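Local coordinates for protein polyphosphate kinase (Porphyromonas gingivalis, PDB 2O8R) that probably catalyses the reversible transfer of the terminal phosphate of ATP to a growing long-chain polyphosphate, as a magnesium-dependent PPK1-family kinase, at residues Thr32-Ile44 with Leu306-Thr319. The protein carries 3 engineered substitutions. Residues are numbered along the deposited sequence; the frame is centred on the assembly and turned at random.
Sequences TLPVYDRIKFLSI and LAMLPNPFAPRLET
With CG swung opposite its own backbone N (chi1 174°), Asn311 lays its amide flat over one face of the Tyr36 ring. The two planes are only 4° apart, and Asn311 CB sits over the ring centre, 3.5 Å from the centroid, in a CH-pi contact. Ile39 CD1 lies over the opposite face, offset toward the rim, and also touches Leu309 CD2. The amide is held from both ends: ND2 bonds Arg316 O within the plane of its own amide, 2.7 Å from ND2 to O, while OD1 accepts from Phe313 N, which comes in from above the amide plane, closing an Asx turn. At the far end of the ring, Tyr36 OH makes a weak hydrogen bond to Pro310 O.

The chain then turns back, and Leu317 O accepts from Tyr36 N (3.1 Å) in the first turn of the helix. Asp37 grips Thr319 by two bonds: OD1 takes Thr319 N on its syn lone pair at 3.2 Å, and OD2 receives Thr319 OG1 at 2.9 Å, from 34° out of the carboxylate plane. Further along, Lys40, bent at chi2, brings NZ within 2.9 Å of Ala307 O, and Leu306 CD1 packs on Leu42 CD2. Ile115 adds to the cover around Tyr36 and Leu317.

The loop thus wraps the N-terminal turns of helix 35-63, bonding to backbone and side chains alike, and joins the helical N-terminal domain of a PPK1 kinase to the chain segment between strand 294-297 and helix 328-331, on the way to the phospholipase D-like C-terminal part.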
ATOM      1  N   THR A  32      10.027  -4.559 -33.658  1.00 40.88           N
ATOM      2  CA  THR A  32      11.359  -5.069 -33.341  1.00 38.96           C
ATOM      3  C   THR A  32      11.531  -5.272 -31.851  1.00 48.09           C
ATOM      4  O   THR A  32      12.568  -5.760 -31.411  1.00 59.52           O
ATOM      5  CB  THR A  32      12.463  -4.134 -33.809  1.00 46.69           C
ATOM      6  OG1 THR A  32      12.481  -2.964 -32.976  1.00 50.20           O
ATOM      7  CG2 THR A  32      12.244  -3.746 -35.261  1.00 36.06           C
ATOM      8  N   LEU A  33      10.518  -4.886 -31.084  1.00 58.28           N
ATOM      9  CA  LEU A  33      10.569  -4.940 -29.629  1.00 49.47           C
ATOM     10  C   LEU A  33       9.840  -6.162 -29.101  1.00 57.58           C
ATOM     11  O   LEU A  33       8.806  -6.551 -29.650  1.00 52.72           O
ATOM     12  CB  LEU A  33       9.933  -3.682 -29.041  1.00 46.77           C
ATOM     13  CG  LEU A  33      10.592  -2.360 -29.418  1.00 52.57           C
ATOM     14  CD1 LEU A  33       9.909  -1.267 -28.667  1.00 17.84           C
ATOM     15  CD2 LEU A  33      12.099  -2.356 -29.116  1.00 43.21           C
ATOM     16  N   PRO A  34      10.389  -6.785 -28.041  1.00 55.50           N
ATOM     17  CA  PRO A  34       9.763  -7.895 -27.329  1.00 52.32           C
ATOM     18  C   PRO A  34       8.360  -7.515 -26.928  1.00 47.10           C
ATOM     19  O   PRO A  34       8.179  -6.406 -26.422  1.00 55.57           O
ATOM     20  CB  PRO A  34      10.642  -8.036 -26.092  1.00 44.21           C
ATOM     21  CG  PRO A  34      11.963  -7.596 -26.549  1.00 42.06           C
ATOM     22  CD  PRO A  34      11.711  -6.465 -27.479  1.00 35.34           C
ATOM     23  N   VAL A  35       7.383  -8.404 -27.156  1.00 44.88           N
ATOM     24  CA  VAL A  35       5.951  -8.026 -27.026  1.00 51.53           C
ATOM     25  C   VAL A  35       5.604  -7.275 -25.765  1.00 59.53           C
ATOM     26  O   VAL A  35       4.897  -6.270 -25.829  1.00 57.22           O
ATOM     27  CB  VAL A  35       4.934  -9.198 -27.047  1.00 54.41           C
ATOM     28  CG1 VAL A  35       4.167  -9.208 -28.330  1.00 43.68           C
ATOM     29  CG2 VAL A  35       5.559 -10.558 -26.667  1.00 52.32           C
ATOM     30  N   TYR A  36       6.080  -7.769 -24.621  1.00 44.86           N
ATOM     31  CA  TYR A  36       5.676  -7.170 -23.371  1.00 44.79           C
ATOM     32  C   TYR A  36       6.158  -5.733 -23.231  1.00 49.32           C
ATOM     33  O   TYR A  36       5.505  -4.923 -22.581  1.00 54.85           O
ATOM     34  CB  TYR A  36       5.986  -8.077 -22.174  1.00 31.37           C
ATOM     35  CG  TYR A  36       4.917  -9.145 -22.037  1.00 50.51           C
ATOM     36  CD1 TYR A  36       5.025 -10.371 -22.700  1.00 35.58           C
ATOM     37  CD2 TYR A  36       3.769  -8.906 -21.286  1.00 34.44           C
ATOM     38  CE1 TYR A  36       4.026 -11.330 -22.594  1.00 40.54           C
ATOM     39  CE2 TYR A  36       2.777  -9.856 -21.168  1.00 49.49           C
ATOM     40  CZ  TYR A  36       2.905 -11.056 -21.828  1.00 53.55           C
ATOM     41  OH  TYR A  36       1.900 -11.973 -21.705  1.00 57.14           O
ATOM     42  N   ASP A  37       7.256  -5.403 -23.913  1.00 47.28           N
ATOM     43  CA  ASP A  37       7.703  -4.013 -24.005  1.00 54.66           C
ATOM     44  C   ASP A  37       6.643  -3.154 -24.660  1.00 45.95           C
ATOM     45  O   ASP A  37       6.348  -2.064 -24.180  1.00 49.37           O
ATOM     46  CB  ASP A  37       9.006  -3.888 -24.798  1.00 37.73           C
ATOM     47  CG  ASP A  37      10.165  -4.592 -24.132  1.00 64.70           C
ATOM     48  OD1 ASP A  37      10.004  -5.145 -23.014  1.00 68.54           O
ATOM     49  OD2 ASP A  37      11.246  -4.587 -24.745  1.00 73.23           O
ATOM     50  N   ARG A  38       6.073  -3.660 -25.749  1.00 30.26           N
ATOM     51  CA  ARG A  38       5.057  -2.937 -26.488  1.00 45.52           C
ATOM     52  C   ARG A  38       3.762  -2.831 -25.693  1.00 51.17           C
ATOM     53  O   ARG A  38       3.162  -1.754 -25.615  1.00 66.40           O
ATOM     54  CB  ARG A  38       4.811  -3.609 -27.831  1.00 55.83           C
ATOM     55  CG  ARG A  38       6.059  -3.692 -28.679  1.00 47.76           C
ATOM     56  CD  ARG A  38       5.729  -4.287 -30.010  1.00 56.77           C
ATOM     57  NE  ARG A  38       6.214  -5.650 -30.146  1.00 54.37           N
ATOM     58  CZ  ARG A  38       5.823  -6.486 -31.101  1.00 53.33           C
ATOM     59  NH1 ARG A  38       4.922  -6.108 -31.997  1.00 61.79           N
ATOM     60  NH2 ARG A  38       6.315  -7.712 -31.145  1.00 63.12           N
ATOM     61  N   ILE A  39       3.348  -3.942 -25.093  1.00 39.43           N
ATOM     62  CA  ILE A  39       2.159  -3.984 -24.241  1.00 42.37           C
ATOM     63  C   ILE A  39       2.204  -2.943 -23.111  1.00 47.64           C
ATOM     64  O   ILE A  39       1.202  -2.243 -22.858  1.00 31.65           O
ATOM     65  CB  ILE A  39       1.954  -5.396 -23.650  1.00 50.67           C
ATOM     66  CG1 ILE A  39       1.597  -6.384 -24.773  1.00 47.26           C
ATOM     67  CG2 ILE A  39       0.897  -5.372 -22.533  1.00 25.89           C
ATOM     68  CD1 ILE A  39       0.963  -7.673 -24.299  1.00 46.77           C
ATOM     69  N   LYS A  40       3.366  -2.847 -22.452  1.00 40.99           N
ATOM     70  CA  LYS A  40       3.641  -1.797 -21.464  1.00 42.51           C
ATOM     71  C   LYS A  40       3.367  -0.409 -22.022  1.00 51.97           C
ATOM     72  O   LYS A  40       2.744   0.409 -21.353  1.00 57.07           O
ATOM     73  CB  LYS A  40       5.085  -1.862 -20.964  1.00 46.36           C
ATOM     74  CG  LYS A  40       5.256  -2.338 -19.523  1.00 67.85           C
ATOM     75  CD  LYS A  40       4.667  -3.719 -19.275  1.00 67.94           C
ATOM     76  CE  LYS A  40       4.291  -3.863 -17.814  1.00 76.59           C
ATOM     77  NZ  LYS A  40       3.507  -5.099 -17.596  1.00100.42           N
ATOM     78  N   PHE A  41       3.812  -0.151 -23.249  1.00 38.50           N
ATOM     79  CA  PHE A  41       3.629   1.167 -23.839  1.00 53.09           C
ATOM     80  C   PHE A  41       2.184   1.486 -24.234  1.00 52.55           C
ATOM     81  O   PHE A  41       1.763   2.642 -24.194  1.00 64.58           O
ATOM     82  CB  PHE A  41       4.626   1.405 -24.979  1.00 48.41           C
ATOM     83  CG  PHE A  41       5.912   1.964 -24.500  1.00 49.43           C
ATOM     84  CD1 PHE A  41       6.880   1.136 -23.971  1.00 57.13           C
ATOM     85  CD2 PHE A  41       6.125   3.330 -24.490  1.00 54.64           C
ATOM     86  CE1 PHE A  41       8.062   1.649 -23.479  1.00 48.89           C
ATOM     87  CE2 PHE A  41       7.299   3.846 -23.999  1.00 55.24           C
ATOM     88  CZ  PHE A  41       8.270   2.995 -23.481  1.00 41.84           C
ATOM     89  N   LEU A  42       1.429   0.456 -24.587  1.00 50.83           N
ATOM     90  CA  LEU A  42       0.006   0.599 -24.825  1.00 54.30           C
ATOM     91  C   LEU A  42      -0.625   1.089 -23.519  1.00 49.84           C
ATOM     92  O   LEU A  42      -1.324   2.098 -23.492  1.00 45.95           O
ATOM     93  CB  LEU A  42      -0.579  -0.748 -25.256  1.00 48.64           C
ATOM     94  CG  LEU A  42      -1.416  -0.928 -26.523  1.00 58.55           C
ATOM     95  CD1 LEU A  42      -0.944  -0.041 -27.665  1.00 36.55           C
ATOM     96  CD2 LEU A  42      -1.480  -2.421 -26.952  1.00 44.55           C
ATOM     97  N   SER A  43      -0.337   0.382 -22.432  1.00 51.25           N
ATOM     98  CA  SER A  43      -0.845   0.745 -21.112  1.00 52.77           C
ATOM     99  C   SER A  43      -0.488   2.192 -20.725  1.00 50.36           C
ATOM    100  O   SER A  43      -1.356   2.962 -20.304  1.00 51.69           O
ATOM    101  CB  SER A  43      -0.325  -0.259 -20.073  1.00 53.15           C
ATOM    102  OG  SER A  43       0.023   0.375 -18.856  1.00 69.78           O
ATOM    103  N   ILE A  44       0.785   2.546 -20.900  1.00 39.67           N
ATOM    104  CA  ILE A  44       1.289   3.891 -20.624  1.00 44.22           C
ATOM    105  C   ILE A  44       0.503   4.935 -21.402  1.00 55.78           C
ATOM    106  O   ILE A  44       0.034   5.917 -20.818  1.00 51.80           O
ATOM    107  CB  ILE A  44       2.795   4.038 -20.946  1.00 42.14           C
ATOM    108  CG1 ILE A  44       3.634   3.234 -19.948  1.00 26.25           C
ATOM    109  CG2 ILE A  44       3.204   5.508 -20.923  1.00 30.14           C
ATOM    110  CD1 ILE A  44       5.114   3.093 -20.328  1.00 38.31           C
ATOM    111  N   LEU A 306      -3.591  -3.266 -19.237  1.00 44.34           N
ATOM    112  CA  LEU A 306      -2.693  -4.162 -19.971  1.00 47.81           C
ATOM    113  C   LEU A 306      -1.377  -4.358 -19.223  1.00 38.98           C
ATOM    114  O   LEU A 306      -0.725  -5.387 -19.358  1.00 62.83           O
ATOM    115  CB  LEU A 306      -2.456  -3.692 -21.410  1.00 36.94           C
ATOM    116  CG  LEU A 306      -3.611  -3.914 -22.408  1.00 56.84           C
ATOM    117  CD1 LEU A 306      -3.158  -3.618 -23.815  1.00 42.09           C
ATOM    118  CD2 LEU A 306      -4.186  -5.324 -22.353  1.00 39.76           C
ATOM    119  N   ALA A 307      -1.016  -3.377 -18.402  1.00 43.70           N
ATOM    120  CA  ALA A 307       0.165  -3.459 -17.550  1.00 43.98           C
ATOM    121  C   ALA A 307       0.069  -4.626 -16.574  1.00 41.57           C
ATOM    122  O   ALA A 307       1.075  -5.038 -16.001  1.00 47.04           O
ATOM    123  CB  ALA A 307       0.357  -2.150 -16.787  1.00 36.78           C
HETATM  124  N   MSE A 308      -1.142  -5.148 -16.397  1.00 39.30           N
HETATM  125  CA  MSE A 308      -1.411  -6.261 -15.490  1.00 38.95           C
HETATM  126  C   MSE A 308      -1.502  -7.599 -16.205  1.00 42.14           C
HETATM  127  O   MSE A 308      -1.766  -8.623 -15.574  1.00 55.05           O
HETATM  128  CB  MSE A 308      -2.725  -6.033 -14.721  1.00 45.75           C
HETATM  129  CG  MSE A 308      -2.670  -4.953 -13.644  1.00 70.57           C
HETATM  130 SE   MSE A 308      -1.182  -5.201 -12.389  1.00107.52          SE
HETATM  131  CE  MSE A 308      -1.740  -6.835 -11.478  1.00 97.62           C
ATOM    132  N   LEU A 309      -1.332  -7.602 -17.522  1.00 51.56           N
ATOM    133  CA  LEU A 309      -1.375  -8.855 -18.255  1.00 45.56           C
ATOM    134  C   LEU A 309      -0.127  -9.624 -17.903  1.00 43.88           C
ATOM    135  O   LEU A 309       0.974  -9.127 -18.087  1.00 54.14           O
ATOM    136  CB  LEU A 309      -1.420  -8.624 -19.757  1.00 52.62           C
ATOM    137  CG  LEU A 309      -1.606  -9.904 -20.568  1.00 60.85           C
ATOM    138  CD1 LEU A 309      -2.962 -10.539 -20.240  1.00 44.78           C
ATOM    139  CD2 LEU A 309      -1.469  -9.620 -22.062  1.00 41.16           C
ATOM    140  N   PRO A 310      -0.298 -10.823 -17.350  1.00 46.82           N
ATOM    141  CA  PRO A 310       0.850 -11.613 -16.944  1.00 46.50           C
ATOM    142  C   PRO A 310       1.658 -12.092 -18.134  1.00 49.46           C
ATOM    143  O   PRO A 310       1.077 -12.402 -19.169  1.00 53.54           O
ATOM    144  CB  PRO A 310       0.216 -12.818 -16.239  1.00 44.27           C
ATOM    145  CG  PRO A 310      -1.193 -12.443 -15.976  1.00 30.10           C
ATOM    146  CD  PRO A 310      -1.570 -11.498 -17.052  1.00 51.35           C
ATOM    147  N   ASN A 311       2.982 -12.115 -17.984  1.00 45.47           N
ATOM    148  CA  ASN A 311       3.865 -12.818 -18.903  1.00 39.17           C
ATOM    149  C   ASN A 311       4.302 -14.125 -18.261  1.00 49.78           C
ATOM    150  O   ASN A 311       5.259 -14.135 -17.484  1.00 50.07           O
ATOM    151  CB  ASN A 311       5.093 -11.968 -19.217  1.00 26.81           C
ATOM    152  CG  ASN A 311       6.138 -12.703 -20.066  1.00 49.79           C
ATOM    153  OD1 ASN A 311       5.937 -13.834 -20.524  1.00 61.25           O
ATOM    154  ND2 ASN A 311       7.263 -12.045 -20.282  1.00 62.52           N
ATOM    155  N   PRO A 312       3.626 -15.239 -18.606  1.00 49.71           N
ATOM    156  CA  PRO A 312       3.954 -16.551 -18.073  1.00 43.10           C
ATOM    157  C   PRO A 312       5.282 -17.114 -18.578  1.00 55.56           C
ATOM    158  O   PRO A 312       5.625 -18.239 -18.234  1.00 59.36           O
ATOM    159  CB  PRO A 312       2.814 -17.422 -18.584  1.00 43.16           C
ATOM    160  CG  PRO A 312       2.416 -16.784 -19.835  1.00 53.07           C
ATOM    161  CD  PRO A 312       2.505 -15.321 -19.554  1.00 59.82           C
ATOM    162  N   PHE A 313       6.025 -16.360 -19.381  1.00 50.70           N
ATOM    163  CA  PHE A 313       7.359 -16.801 -19.764  1.00 53.23           C
ATOM    164  C   PHE A 313       8.445 -16.000 -19.081  1.00 64.16           C
ATOM    165  O   PHE A 313       9.389 -15.546 -19.709  1.00 55.59           O
ATOM    166  CB  PHE A 313       7.508 -16.841 -21.271  1.00 47.12           C
ATOM    167  CG  PHE A 313       6.629 -17.860 -21.901  1.00 49.47           C
ATOM    168  CD1 PHE A 313       6.873 -19.208 -21.704  1.00 53.08           C
ATOM    169  CD2 PHE A 313       5.522 -17.484 -22.633  1.00 59.64           C
ATOM    170  CE1 PHE A 313       6.052 -20.161 -22.254  1.00 33.12           C
ATOM    171  CE2 PHE A 313       4.697 -18.436 -23.193  1.00 39.45           C
ATOM    172  CZ  PHE A 313       4.960 -19.775 -23.000  1.00 54.53           C
ATOM    173  N   ALA A 314       8.288 -15.877 -17.767  1.00 81.02           N
ATOM    174  CA  ALA A 314       9.217 -15.192 -16.876  1.00 77.17           C
ATOM    175  C   ALA A 314      10.036 -14.127 -17.588  1.00 79.80           C
ATOM    176  O   ALA A 314       9.426 -13.162 -18.054  1.00 77.19           O
ATOM    177  CB  ALA A 314      10.064 -16.184 -16.083  1.00 75.96           C
ATOM    178  N   PRO A 315      11.380 -14.303 -17.736  1.00 77.36           N
ATOM    179  CA  PRO A 315      12.179 -13.162 -18.209  1.00 73.14           C
ATOM    180  C   PRO A 315      12.227 -13.029 -19.731  1.00 54.65           C
ATOM    181  O   PRO A 315      12.784 -12.071 -20.253  1.00 75.70           O
ATOM    182  CB  PRO A 315      13.581 -13.455 -17.657  1.00 64.73           C
ATOM    183  CG  PRO A 315      13.563 -14.888 -17.194  1.00 71.99           C
ATOM    184  CD  PRO A 315      12.237 -15.485 -17.553  1.00 68.17           C
ATOM    185  N   ARG A 316      11.632 -13.984 -20.424  1.00 45.46           N
ATOM    186  CA  ARG A 316      11.577 -13.991 -21.873  1.00 57.33           C
ATOM    187  C   ARG A 316      10.434 -13.078 -22.297  1.00 49.19           C
ATOM    188  O   ARG A 316       9.661 -12.626 -21.454  1.00 48.31           O
ATOM    189  CB  ARG A 316      11.348 -15.426 -22.353  1.00 49.73           C
ATOM    190  CG  ARG A 316      12.244 -15.853 -23.495  1.00 79.49           C
ATOM    191  CD  ARG A 316      12.446 -17.366 -23.496  1.00 53.23           C
ATOM    192  NE  ARG A 316      11.205 -18.097 -23.250  1.00 96.60           N
ATOM    193  CZ  ARG A 316      10.241 -18.287 -24.152  1.00108.74           C
ATOM    194  NH1 ARG A 316      10.354 -17.789 -25.382  1.00106.33           N
ATOM    195  NH2 ARG A 316       9.150 -18.969 -23.819  1.00 87.50           N
ATOM    196  N   LEU A 317      10.343 -12.793 -23.593  1.00 47.95           N
ATOM    197  CA  LEU A 317       9.350 -11.840 -24.153  1.00 36.17           C
ATOM    198  C   LEU A 317       9.426 -10.370 -23.641  1.00 35.79           C
ATOM    199  O   LEU A 317       8.470  -9.604 -23.800  1.00 51.41           O
ATOM    200  CB  LEU A 317       7.911 -12.402 -24.033  1.00 38.16           C
ATOM    201  CG  LEU A 317       7.635 -13.850 -24.460  1.00 53.12           C
ATOM    202  CD1 LEU A 317       6.124 -14.242 -24.439  1.00 29.12           C
ATOM    203  CD2 LEU A 317       8.228 -14.095 -25.823  1.00 23.69           C
ATOM    204  N   GLU A 318      10.564  -9.976 -23.062  1.00 45.69           N
ATOM    205  CA  GLU A 318      10.746  -8.641 -22.458  1.00 50.06           C
ATOM    206  C   GLU A 318      12.230  -8.271 -22.315  1.00 50.04           C
ATOM    207  O   GLU A 318      13.023  -9.080 -21.847  1.00 61.88           O
ATOM    208  CB  GLU A 318      10.074  -8.588 -21.088  1.00 45.43           C
ATOM    209  CG  GLU A 318      10.644  -9.581 -20.073  1.00 57.32           C
ATOM    210  CD  GLU A 318       9.902  -9.587 -18.754  1.00 64.06           C
ATOM    211  OE1 GLU A 318       8.689  -9.257 -18.738  1.00 52.67           O
ATOM    212  OE2 GLU A 318      10.537  -9.938 -17.733  1.00 78.72           O
ATOM    213  N   THR A 319      12.609  -7.057 -22.705  1.00 47.11           N
ATOM    214  CA  THR A 319      14.023  -6.671 -22.654  1.00 54.81           C
ATOM    215  C   THR A 319      14.528  -6.737 -21.239  1.00 44.34           C
ATOM    216  O   THR A 319      13.936  -6.160 -20.332  1.00 43.34           O
ATOM    217  CB  THR A 319      14.297  -5.258 -23.195  1.00 30.49           C
ATOM    218  OG1 THR A 319      13.273  -4.387 -22.724  1.00 77.33           O
ATOM    219  CG2 THR A 319      14.293  -5.265 -24.735  1.00 52.84           C
TER